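PDB 6E1R: tailspike protein from Acinetobacter phage vB_ApiP_P1, which probably binds and hydrolyses surface polysaccharide of its Acinetobacter host during attachment, here as a trimer of chains lacking the N-terminal part of the full protein. Local coordinates for residues Thr122-Ala127 / Thr154-Phe159; Ser161-Phe166 / Leu190-Phe195; Ala181-Ser186 / Gly207-Leu212; Thr185-Leu190 / Leu240-Thr245. All coordinates share one frame; numbering follows the deposited sequence.

Contact 1. Residues Thr122-Ala127 / Thr154-Phe159; sequences TTELDA and TVKAGF
T154 O accepts a hydrogen bond from L125 N (2.8 Å), with the CA-H of E124 close beside it, E124 CA lying 3.3 Å from the same oxygen. The amide of the same residue, T154 N, donates to T123 O (2.9 Å). T154 thus pairs through both its N and its O with the residues flanking E124, as expected for a parallel bridge.

E124 and T154 set their side chains on the same face. There the hydroxyls of T122 and T154 meet as the two side chains cross at about a right angle; they probably share a hydrogen bond, though the modelled separation is too short for its detail to be relied on. T122 OG1 also bonds to P151 O. Beyond the strands, K156 runs fully extended past CG and carries NZ to D126 OD1, a salt bridge of 2.8 Å. NZ reaches the anti side of that oxygen, 28° out of the carboxylate plane. E124 OE1, 4.7 Å from K156 NZ and not in contact with it, may add a weak electrostatic pull. Such stacking of short parallel strands from successive coils is characteristic of the right-handed parallel beta-helix of phage tailspikes.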
loop_
_atom_site.group_PDB
_atom_site.type_symbol
_atom_site.label_atom_id
_atom_site.label_comp_id
_atom_site.label_asym_id
_atom_site.label_seq_id
_atom_site.Cartn_x
_atom_site.Cartn_y
_atom_site.Cartn_z
ATOM N N THR A 122 1.568 19.878 34.223
ATOM C CA THR A 122 1.689 19.741 32.782
ATOM C C THR A 122 2.811 20.624 32.241
ATOM O O THR A 122 3.265 21.574 32.886
ATOM C CB THR A 122 0.373 20.096 32.087
ATOM O OG1 THR A 122 0.469 19.772 30.694
ATOM C CG2 THR A 122 0.069 21.579 32.237
ATOM N N THR A 123 3.253 20.292 31.032
ATOM C CA THR A 123 4.259 21.062 30.313
ATOM C C THR A 123 3.719 21.396 28.932
ATOM O O THR A 123 3.488 20.493 28.121
ATOM C CB THR A 123 5.574 20.285 30.198
ATOM O OG1 THR A 123 5.711 19.394 31.314
ATOM C CG2 THR A 123 6.749 21.230 30.143
ATOM N N GLU A 124 3.518 22.683 28.668
ATOM C CA GLU A 124 2.987 23.094 27.377
ATOM C C GLU A 124 3.996 22.799 26.276
ATOM O O GLU A 124 5.193 23.060 26.419
ATOM C CB GLU A 124 2.630 24.580 27.396
ATOM C CG GLU A 124 1.447 24.907 28.296
ATOM C CD GLU A 124 0.907 26.305 28.073
ATOM O OE1 GLU A 124 1.568 27.096 27.366
ATOM O OE2 GLU A 124 -0.180 26.616 28.604
ATOM N N LEU A 125 3.502 22.252 25.169
ATOM C CA LEU A 125 4.359 21.833 24.063
ATOM C C LEU A 125 4.733 23.070 23.260
ATOM O O LEU A 125 3.919 23.606 22.501
ATOM C CB LEU A 125 3.648 20.787 23.209
ATOM C CG LEU A 125 4.400 20.022 22.113
ATOM C CD1 LEU A 125 3.662 18.730 21.808
ATOM C CD2 LEU A 125 4.576 20.829 20.837
ATOM N N ASP A 126 5.966 23.536 23.431
ATOM C CA ASP A 126 6.474 24.622 22.608
ATOM C C ASP A 126 6.695 24.145 21.179
ATOM O O ASP A 126 6.972 22.969 20.926
ATOM C CB ASP A 126 7.785 25.166 23.176
ATOM C CG ASP A 126 7.601 25.857 24.508
ATOM O OD1 ASP A 126 6.461 26.264 24.820
ATOM O OD2 ASP A 126 8.599 25.995 25.242
ATOM N N ALA A 127 6.564 25.074 20.237
ATOM C CA ALA A 127 6.725 24.726 18.834
ATOM C C ALA A 127 8.153 24.270 18.558
ATOM O O ALA A 127 9.104 24.690 19.224
ATOM C CB ALA A 127 6.373 25.921 17.948
ATOM N N THR A 154 0.870 19.519 27.197
ATOM C CA THR A 154 -0.341 20.256 26.861
ATOM C C THR A 154 -0.142 20.947 25.518
ATOM O O THR A 154 0.736 21.805 25.381
ATOM C CB THR A 154 -0.684 21.277 27.945
ATOM O OG1 THR A 154 -1.142 20.593 29.119
ATOM C CG2 THR A 154 -1.764 22.227 27.461
ATOM N N VAL A 155 -0.950 20.563 24.535
ATOM C CA VAL A 155 -0.880 21.163 23.208
ATOM C C VAL A 155 -1.524 22.541 23.256
ATOM O O VAL A 155 -2.647 22.700 23.750
ATOM C CB VAL A 155 -1.563 20.262 22.169
ATOM C CG1 VAL A 155 -1.456 20.874 20.785
ATOM C CG2 VAL A 155 -0.945 18.872 22.192
ATOM N N LYS A 156 -0.815 23.542 22.741
ATOM C CA LYS A 156 -1.304 24.910 22.775
ATOM C C LYS A 156 -2.428 25.110 21.760
ATOM O O LYS A 156 -2.606 24.329 20.821
ATOM C CB LYS A 156 -0.167 25.888 22.489
ATOM C CG LYS A 156 0.983 25.819 23.480
ATOM C CD LYS A 156 2.124 26.724 23.049
ATOM C CE LYS A 156 3.246 26.723 24.068
ATOM N NZ LYS A 156 4.343 27.648 23.671
ATOM N N ALA A 157 -3.193 26.180 21.963
ATOM C CA ALA A 157 -4.328 26.468 21.101
ATOM C C ALA A 157 -3.866 26.872 19.705
ATOM O O ALA A 157 -2.781 27.431 19.520
ATOM C CB ALA A 157 -5.190 27.577 21.705
ATOM N N GLY A 158 -4.707 26.583 18.718
ATOM C CA GLY A 158 -4.389 26.959 17.350
ATOM C C GLY A 158 -3.277 26.096 16.789
ATOM O O GLY A 158 -3.336 24.861 16.827
ATOM N N PHE A 159 -2.242 26.752 16.263
ATOM C CA PHE A 159 -1.075 26.081 15.705
ATOM C C PHE A 159 0.183 26.357 16.519
ATOM O O PHE A 159 1.295 26.115 16.040
ATOM C CB PHE A 159 -0.854 26.505 14.250
ATOM C CG PHE A 159 -2.011 26.205 13.340
ATOM C CD1 PHE A 159 -3.075 27.085 13.234
ATOM C CD2 PHE A 159 -2.023 25.052 12.572
ATOM C CE1 PHE A 159 -4.135 26.814 12.391
ATOM C CE2 PHE A 159 -3.080 24.777 11.725
ATOM C CZ PHE A 159 -4.138 25.659 11.637
#

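Contact 2. Residues Ser161-Phe166 / Leu190-Phe195; sequences SESSYF and LSQSTF
The rings of F166 and F195 run alongside each other with planes only 6° apart. Their centroids are 5.2 Å apart, a displacement that leaves little ring area shared; the contact runs from F166 CD1 to F195 CE2 (3.8 Å). At the edge of the F166 ring, in its plane, sits S193 OG, 3.5 Å from F166 CD1. F182 meets F166 edge-to-face, and F217 stacks on F195. Y165 lays CD2 against T194 CB obliquely, while H197 of the second subunit meets the Y165 ring edge-to-face. Farther back, the carboxylate of E162 stacks on the amide plane of Q192, the two tilted by 22°. E162 OE2 uses its anti lone pair to accept from S191 OG (3.1 Å).

Like residues at matching positions of successive coils, here phenylalanine on phenylalanine and serine on serine, are a familiar feature of parallel beta-helices. The backbone evidence agrees: F166 N bonds to T194 O at 2.8 Å. Around Q192 the regular alternation is interrupted: S163 N and S164 N donate to the consecutive carbonyls S191 O (2.7 Å) and Q192 O, and both S163 and Q192 have positive phi.

S164 OG sits between the backbone N and carbonyl carbon (chi1 54°), where it accepts from S193 OG at 2.9 Å. The same hydroxyl donates to a water molecule, which in turn donates to S161 O and S191 O.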
loop_
_atom_site.group_PDB
_atom_site.type_symbol
_atom_site.label_atom_id
_atom_site.label_comp_id
_atom_site.label_asym_id
_atom_site.label_seq_id
_atom_site.Cartn_x
_atom_site.Cartn_y
_atom_site.Cartn_z
ATOM N N SER A 161 1.593 24.883 18.857
ATOM C CA SER A 161 2.403 23.706 19.141
ATOM C C SER A 161 2.820 22.967 17.877
ATOM O O SER A 161 3.342 21.850 17.971
ATOM C CB SER A 161 1.647 22.754 20.070
ATOM O OG SER A 161 1.375 23.360 21.320
ATOM N N GLU A 162 2.605 23.560 16.704
ATOM C CA GLU A 162 2.924 22.888 15.451
ATOM C C GLU A 162 4.416 22.585 15.366
ATOM O O GLU A 162 5.251 23.317 15.905
ATOM C CB GLU A 162 2.481 23.741 14.260
ATOM C CG GLU A 162 2.607 23.050 12.911
ATOM C CD GLU A 162 2.183 23.931 11.754
ATOM O OE1 GLU A 162 2.578 25.115 11.725
ATOM O OE2 GLU A 162 1.444 23.439 10.877
ATOM N N SER A 163 4.733 21.476 14.690
ATOM C CA SER A 163 6.095 20.997 14.476
ATOM C C SER A 163 6.698 20.489 15.779
ATOM O O SER A 163 6.931 21.265 16.710
ATOM C CB SER A 163 6.978 22.087 13.860
ATOM O OG SER A 163 6.470 22.503 12.605
ATOM N N SER A 164 6.939 19.183 15.856
ATOM C CA SER A 164 7.544 18.577 17.033
ATOM C C SER A 164 8.083 17.208 16.645
ATOM O O SER A 164 7.786 16.682 15.570
ATOM C CB SER A 164 6.549 18.474 18.195
ATOM O OG SER A 164 5.364 17.810 17.802
ATOM N N TYR A 165 8.887 16.637 17.538
ATOM C CA TYR A 165 9.457 15.315 17.322
ATOM C C TYR A 165 9.601 14.622 18.667
ATOM O O TYR A 165 10.163 15.195 19.605
ATOM C CB TYR A 165 10.815 15.405 16.616
ATOM C CG TYR A 165 11.404 14.063 16.232
ATOM C CD1 TYR A 165 12.183 13.340 17.128
ATOM C CD2 TYR A 165 11.183 13.522 14.972
ATOM C CE1 TYR A 165 12.723 12.116 16.780
ATOM C CE2 TYR A 165 11.720 12.299 14.615
ATOM C CZ TYR A 165 12.488 11.600 15.522
ATOM O OH TYR A 165 13.023 10.382 15.172
ATOM N N PHE A 166 9.090 13.397 18.754
ATOM C CA PHE A 166 9.155 12.599 19.974
ATOM C C PHE A 166 9.802 11.266 19.629
ATOM O O PHE A 166 9.187 10.428 18.961
ATOM C CB PHE A 166 7.764 12.402 20.575
ATOM C CG PHE A 166 7.113 13.681 21.002
ATOM C CD1 PHE A 166 6.377 14.432 20.103
ATOM C CD2 PHE A 166 7.247 14.140 22.301
ATOM C CE1 PHE A 166 5.781 15.614 20.491
ATOM C CE2 PHE A 166 6.656 15.322 22.694
ATOM C CZ PHE A 166 5.923 16.060 21.788
ATOM N N LEU A 190 -1.989 19.401 17.508
ATOM C CA LEU A 190 -0.695 18.728 17.626
ATOM C C LEU A 190 -0.270 18.402 16.200
ATOM O O LEU A 190 -0.508 17.306 15.692
ATOM C CB LEU A 190 -0.800 17.481 18.498
ATOM C CG LEU A 190 0.442 17.024 19.276
ATOM C CD1 LEU A 190 0.088 15.893 20.232
ATOM C CD2 LEU A 190 1.571 16.601 18.353
ATOM N N SER A 191 0.360 19.371 15.544
ATOM C CA SER A 191 0.547 19.352 14.101
ATOM C C SER A 191 1.996 19.072 13.724
ATOM O O SER A 191 2.925 19.538 14.392
ATOM C CB SER A 191 0.102 20.681 13.486
ATOM O OG SER A 191 0.450 20.752 12.115
ATOM N N GLN A 192 2.170 18.314 12.642
ATOM C CA GLN A 192 3.469 18.043 12.027
ATOM C C GLN A 192 4.459 17.466 13.039
ATOM O O GLN A 192 5.557 17.984 13.252
ATOM C CB GLN A 192 4.023 19.300 11.353
ATOM C CG GLN A 192 3.193 19.759 10.161
ATOM C CD GLN A 192 3.809 20.934 9.428
ATOM O OE1 GLN A 192 4.774 21.535 9.896
ATOM N NE2 GLN A 192 3.252 21.265 8.269
ATOM N N SER A 193 4.048 16.366 13.659
ATOM C CA SER A 193 4.841 15.683 14.668
ATOM C C SER A 193 5.209 14.284 14.189
ATOM O O SER A 193 4.643 13.757 13.228
ATOM C CB SER A 193 4.087 15.601 16.001
ATOM O OG SER A 193 4.904 15.037 17.012
ATOM N N THR A 194 6.174 13.686 14.881
ATOM C CA THR A 194 6.604 12.322 14.608
ATOM C C THR A 194 6.780 11.596 15.931
ATOM O O THR A 194 7.424 12.118 16.846
ATOM C CB THR A 194 7.917 12.291 13.814
ATOM O OG1 THR A 194 7.741 12.964 12.561
ATOM C CG2 THR A 194 8.352 10.854 13.556
ATOM N N PHE A 195 6.196 10.408 16.036
ATOM C CA PHE A 195 6.325 9.558 17.216
ATOM C C PHE A 195 7.113 8.319 16.803
ATOM O O PHE A 195 6.571 7.408 16.171
ATOM C CB PHE A 195 4.955 9.204 17.784
ATOM C CG PHE A 195 4.186 10.392 18.285
ATOM C CD1 PHE A 195 3.388 11.132 17.426
ATOM C CD2 PHE A 195 4.275 10.783 19.611
ATOM C CE1 PHE A 195 2.681 12.229 17.882
ATOM C CE2 PHE A 195 3.574 11.882 20.074
ATOM C CZ PHE A 195 2.776 12.607 19.209
HETATM O O HOH W 1 3.382 19.452 17.225
#

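Contact 3. Residues Ala181-Ser186 / Gly207-Leu212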
loop_
_atom_site.group_PDB
_atom_site.type_symbol
_atom_site.label_atom_id
_atom_site.label_comp_id
_atom_site.label_asym_id
_atom_site.label_seq_id
_atom_site.Cartn_x
_atom_site.Cartn_y
_atom_site.Cartn_z
ATOM N N ALA A 181 -0.651 11.361 27.881
ATOM C CA ALA A 181 0.595 11.917 27.369
ATOM C C ALA A 181 0.390 13.285 26.732
ATOM O O ALA A 181 1.274 14.145 26.825
ATOM C CB ALA A 181 1.229 10.959 26.360
ATOM N N PHE A 182 -0.757 13.508 26.090
ATOM C CA PHE A 182 -1.032 14.764 25.407
ATOM C C PHE A 182 -2.505 15.118 25.544
ATOM O O PHE A 182 -3.370 14.237 25.523
ATOM C CB PHE A 182 -0.663 14.689 23.919
ATOM C CG PHE A 182 0.796 14.449 23.667
ATOM C CD1 PHE A 182 1.290 13.159 23.550
ATOM C CD2 PHE A 182 1.673 15.511 23.542
ATOM C CE1 PHE A 182 2.633 12.933 23.319
ATOM C CE2 PHE A 182 3.017 15.292 23.311
ATOM C CZ PHE A 182 3.498 14.001 23.198
ATOM N N ARG A 183 -2.781 16.413 25.680
ATOM C CA ARG A 183 -4.141 16.929 25.644
ATOM C C ARG A 183 -4.103 18.321 25.034
ATOM O O ARG A 183 -3.103 19.034 25.147
ATOM C CB ARG A 183 -4.782 16.978 27.035
ATOM C CG ARG A 183 -6.303 16.929 27.007
ATOM C CD ARG A 183 -6.891 16.903 28.407
ATOM N NE ARG A 183 -6.595 15.657 29.107
ATOM C CZ ARG A 183 -7.366 14.575 29.069
ATOM N NH1 ARG A 183 -8.483 14.582 28.355
ATOM N NH2 ARG A 183 -7.016 13.486 29.740
ATOM N N SER A 184 -5.199 18.702 24.385
ATOM C CA SER A 184 -5.275 19.960 23.657
ATOM C C SER A 184 -6.137 20.964 24.412
ATOM O O SER A 184 -7.198 20.616 24.939
ATOM C CB SER A 184 -5.846 19.751 22.251
ATOM O OG SER A 184 -4.940 19.034 21.434
ATOM N N THR A 185 -5.669 22.208 24.464
ATOM C CA THR A 185 -6.452 23.313 25.000
ATOM C C THR A 185 -7.208 23.976 23.855
ATOM O O THR A 185 -6.595 24.409 22.872
ATOM C CB THR A 185 -5.559 24.325 25.716
ATOM O OG1 THR A 185 -4.482 24.714 24.854
ATOM C CG2 THR A 185 -4.995 23.730 26.996
ATOM N N SER A 186 -8.534 24.050 23.982
ATOM C CA SER A 186 -9.395 24.634 22.952
ATOM C C SER A 186 -9.182 23.964 21.595
ATOM O O SER A 186 -9.107 24.629 20.560
ATOM C CB SER A 186 -9.183 26.147 22.851
ATOM O OG SER A 186 -10.074 26.722 21.913
ATOM N N GLY A 207 -3.931 7.322 25.772
ATOM C CA GLY A 207 -2.592 7.376 25.224
ATOM C C GLY A 207 -2.292 8.758 24.685
ATOM O O GLY A 207 -1.312 9.394 25.085
ATOM N N ILE A 208 -3.138 9.231 23.770
ATOM C CA ILE A 208 -3.059 10.585 23.232
ATOM C C ILE A 208 -4.470 11.155 23.208
ATOM O O ILE A 208 -5.353 10.599 22.545
ATOM C CB ILE A 208 -2.444 10.624 21.823
ATOM C CG1 ILE A 208 -0.993 10.143 21.853
ATOM C CG2 ILE A 208 -2.529 12.028 21.247
ATOM C CD1 ILE A 208 -0.326 10.142 20.496
ATOM N N ASP A 209 -4.688 12.256 23.927
ATOM C CA ASP A 209 -5.993 12.906 23.933
ATOM C C ASP A 209 -5.892 14.314 23.359
ATOM O O ASP A 209 -6.439 15.265 23.927
ATOM C CB ASP A 209 -6.576 12.940 25.347
ATOM C CG ASP A 209 -8.075 13.186 25.353
ATOM O OD1 ASP A 209 -8.656 13.362 24.260
ATOM O OD2 ASP A 209 -8.673 13.203 26.448
ATOM N N ALA A 210 -5.188 14.457 22.241
ATOM C CA ALA A 210 -4.977 15.741 21.591
ATOM C C ALA A 210 -5.479 15.682 20.153
ATOM O O ALA A 210 -5.719 14.608 19.596
ATOM C CB ALA A 210 -3.495 16.139 21.627
ATOM N N ASN A 211 -5.627 16.858 19.548
ATOM C CA ASN A 211 -6.123 16.970 18.177
ATOM C C ASN A 211 -4.946 16.766 17.231
ATOM O O ASN A 211 -4.202 17.702 16.928
ATOM C CB ASN A 211 -6.793 18.322 17.960
ATOM C CG ASN A 211 -7.648 18.359 16.707
ATOM O OD1 ASN A 211 -7.858 17.336 16.056
ATOM N ND2 ASN A 211 -8.150 19.541 16.366
ATOM N N LEU A 212 -4.783 15.534 16.754
ATOM C CA LEU A 212 -3.645 15.172 15.920
ATOM C C LEU A 212 -3.876 15.575 14.470
ATOM O O LEU A 212 -4.981 15.436 13.941
ATOM C CB LEU A 212 -3.400 13.665 15.997
ATOM C CG LEU A 212 -3.032 13.108 17.372
ATOM C CD1 LEU A 212 -3.021 11.589 17.340
ATOM C CD2 LEU A 212 -1.687 13.649 17.824
#
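F182 and A210 form the close-packed part of this contact, their CB atoms 3.9 Å apart. The side chains of F182 and I208 extend in a common direction, F182 CD1 touching I208 CG1 at 4.1 Å. Backbone pairing reinforces it: D209 N donates to F182 O over 2.9 Å. S184, partly exposed, continues the contact. Its CB points toward 207-212, and OG, anti to the carbonyl carbon (chi1 -69°), accepts from N211 N at 3.0 Å with an N-H...O angle of 165°. That hydroxyl also bonds to G188 O, so two backbone groups fix its rotation.

The other side of the strand is looser. R183 is partly exposed; chi3 (-68°) bends its chain at NE, and the guanidinium lies by D209 OD2, a probable salt bridge whose modelled distance is too short to be reliable. Toward the corner at A181 the pairing weakens, A181 N reaching G207 O in a weak bond of 3.5 Å. F182, I208 and A210 thus supply apolar packing, while R183 probably pairs with the buried D209, and a side-chain hydroxyl takes over from main-chain pairing where the strands part.

Contact 4. Residues Thr185-Leu190 / Leu240-Thr245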
loop_
_atom_site.group_PDB
_atom_site.type_symbol
_atom_site.label_atom_id
_atom_site.label_comp_id
_atom_site.label_asym_id
_atom_site.label_seq_id
_atom_site.Cartn_x
_atom_site.Cartn_y
_atom_site.Cartn_z
ATOM N N THR A 185 -5.669 22.208 24.464
ATOM C CA THR A 185 -6.452 23.313 25.000
ATOM C C THR A 185 -7.208 23.976 23.855
ATOM O O THR A 185 -6.595 24.409 22.872
ATOM C CB THR A 185 -5.559 24.325 25.716
ATOM O OG1 THR A 185 -4.482 24.714 24.854
ATOM C CG2 THR A 185 -4.995 23.730 26.996
ATOM N N SER A 186 -8.534 24.050 23.982
ATOM C CA SER A 186 -9.395 24.634 22.952
ATOM C C SER A 186 -9.182 23.964 21.595
ATOM O O SER A 186 -9.107 24.629 20.560
ATOM C CB SER A 186 -9.183 26.147 22.851
ATOM O OG SER A 186 -10.074 26.722 21.913
ATOM N N ASN A 187 -9.086 22.633 21.607
ATOM C CA ASN A 187 -8.869 21.835 20.396
ATOM C C ASN A 187 -7.602 22.257 19.655
ATOM O O ASN A 187 -7.588 22.361 18.426
ATOM C CB ASN A 187 -10.086 21.897 19.471
ATOM C CG ASN A 187 -11.343 21.364 20.125
ATOM O OD1 ASN A 187 -12.289 22.109 20.379
ATOM N ND2 ASN A 187 -11.362 20.064 20.396
ATOM N N GLY A 188 -6.531 22.504 20.406
ATOM C CA GLY A 188 -5.281 22.903 19.793
ATOM C C GLY A 188 -4.680 21.792 18.953
ATOM O O GLY A 188 -4.828 20.604 19.244
ATOM N N TYR A 189 -3.977 22.192 17.897
ATOM C CA TYR A 189 -3.444 21.255 16.915
ATOM C C TYR A 189 -2.090 20.722 17.368
ATOM O O TYR A 189 -1.151 21.497 17.584
ATOM C CB TYR A 189 -3.316 21.929 15.550
ATOM C CG TYR A 189 -4.368 21.523 14.545
ATOM C CD1 TYR A 189 -5.136 20.379 14.728
ATOM C CD2 TYR A 189 -4.588 22.281 13.403
ATOM C CE1 TYR A 189 -6.094 20.006 13.799
ATOM C CE2 TYR A 189 -5.540 21.919 12.474
ATOM C CZ TYR A 189 -6.290 20.782 12.676
ATOM O OH TYR A 189 -7.238 20.425 11.747
ATOM N N LEU A 190 -1.989 19.401 17.508
ATOM C CA LEU A 190 -0.695 18.728 17.626
ATOM C C LEU A 190 -0.270 18.402 16.200
ATOM O O LEU A 190 -0.508 17.306 15.692
ATOM C CB LEU A 190 -0.800 17.481 18.498
ATOM C CG LEU A 190 0.442 17.024 19.276
ATOM C CD1 LEU A 190 0.088 15.893 20.232
ATOM C CD2 LEU A 190 1.571 16.601 18.353
ATOM N N LEU A 240 -10.209 15.015 19.179
ATOM C CA LEU A 240 -11.444 15.771 19.049
ATOM C C LEU A 240 -11.121 17.165 18.534
ATOM O O LEU A 240 -10.303 17.876 19.127
ATOM C CB LEU A 240 -12.186 15.850 20.384
ATOM C CG LEU A 240 -12.509 14.508 21.044
ATOM C CD1 LEU A 240 -13.435 14.701 22.237
ATOM C CD2 LEU A 240 -13.112 13.531 20.041
ATOM N N GLY A 241 -11.765 17.552 17.438
ATOM C CA GLY A 241 -11.514 18.850 16.849
ATOM C C GLY A 241 -12.763 19.683 16.656
ATOM O O GLY A 241 -13.778 19.467 17.325
ATOM N N VAL A 242 -12.691 20.642 15.734
ATOM C CA VAL A 242 -13.808 21.512 15.385
ATOM C C VAL A 242 -14.044 21.385 13.886
ATOM O O VAL A 242 -13.093 21.444 13.098
ATOM C CB VAL A 242 -13.529 22.975 15.778
ATOM C CG1 VAL A 242 -14.681 23.875 15.366
ATOM C CG2 VAL A 242 -13.263 23.085 17.273
ATOM N N VAL A 243 -15.309 21.216 13.494
ATOM C CA VAL A 243 -15.626 21.039 12.083
ATOM C C VAL A 243 -15.263 22.300 11.316
ATOM O O VAL A 243 -15.601 23.418 11.727
ATOM C CB VAL A 243 -17.111 20.685 11.906
ATOM C CG1 VAL A 243 -17.488 20.687 10.430
ATOM C CG2 VAL A 243 -17.415 19.334 12.533
ATOM N N GLY A 244 -14.566 22.124 10.200
ATOM C CA GLY A 244 -14.237 23.209 9.291
ATOM C C GLY A 244 -12.906 23.897 9.508
ATOM O O GLY A 244 -12.234 24.267 8.543
ATOM N N THR A 245 -12.510 24.080 10.763
ATOM C CA THR A 245 -11.308 24.835 11.090
ATOM C C THR A 245 -10.208 23.991 11.703
ATOM O O THR A 245 -9.032 24.234 11.428
ATOM C CB THR A 245 -11.644 25.978 12.051
ATOM O OG1 THR A 245 -12.286 25.451 13.218
ATOM C CG2 THR A 245 -12.568 26.982 11.376
#
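One hydrogen bond joins the two segments: N187 ND2 donates to L240 O across 2.7 Å. It is bent, with an N-H...O angle of 134°, and the donor stands well above the carbonyl plane of L240. The oxygen in turn is tilted from the N187 amide plane. The CB of N187 points toward the loop, and chi1 (-60°) sets CG 3.8 Å from both L240 O and V242 CG2.

The van der Waals contacts come largely from the same residue. While ND2 is turned to L240, the other branch, N187 OD1, meets V242 CG2 at 3.4 Å. The N187 and V242 side chains cross at about a right angle, and V242 CG2 also lies 4.0 Å from N187 CB. Between these two touches, N187 ND2 lies 3.8 Å from G241 CA. N187 makes the closest contacts and has the largest share of the buried area, which is small in total (185 Å²); Y189 and T245 add a smaller one.

Longer approaches involve Y189. Y189 OH is 4.2 Å from T245 O, too far for a bond; that hydroxyl is hydrogen-bonded to E247 O, two residues past the 240-245 segment in the same loop. G241 N is hydrogen-bonded to D270 OD1, and G244 N to E247 OE2.

S186 and N187 both have positive phi, as suits the tight corner that links strand 178-184 to strand 189-196. Residues 240-245 likewise leave strand 235-239 and lead on to strand 251-254, which places the contact between two connecting loops on the outer surface of the beta-helix.

How the contacts relate
Contacts 1 and 3 share a sheet: V155 N reaches R183 O at 2.7 Å, and their centres are 9 Å apart. Contact 2 lies on another face of the coil, its centre 10 Å from that of contact 1, and is tied to it by S161 OG, 2.8 Å from L125 O. F182 of contact 3 packs into the interior against F166 and F195 of contact 2. Contact 4 shares T185 and S186 with contact 3 and L190 with contact 2, so it follows the corner between their strands. A bound sodium ion lies near contacts 4 and 2, about 7 Å from the side chain of Y189, 8 Å from that of Q192 and 11 Å from that of N211.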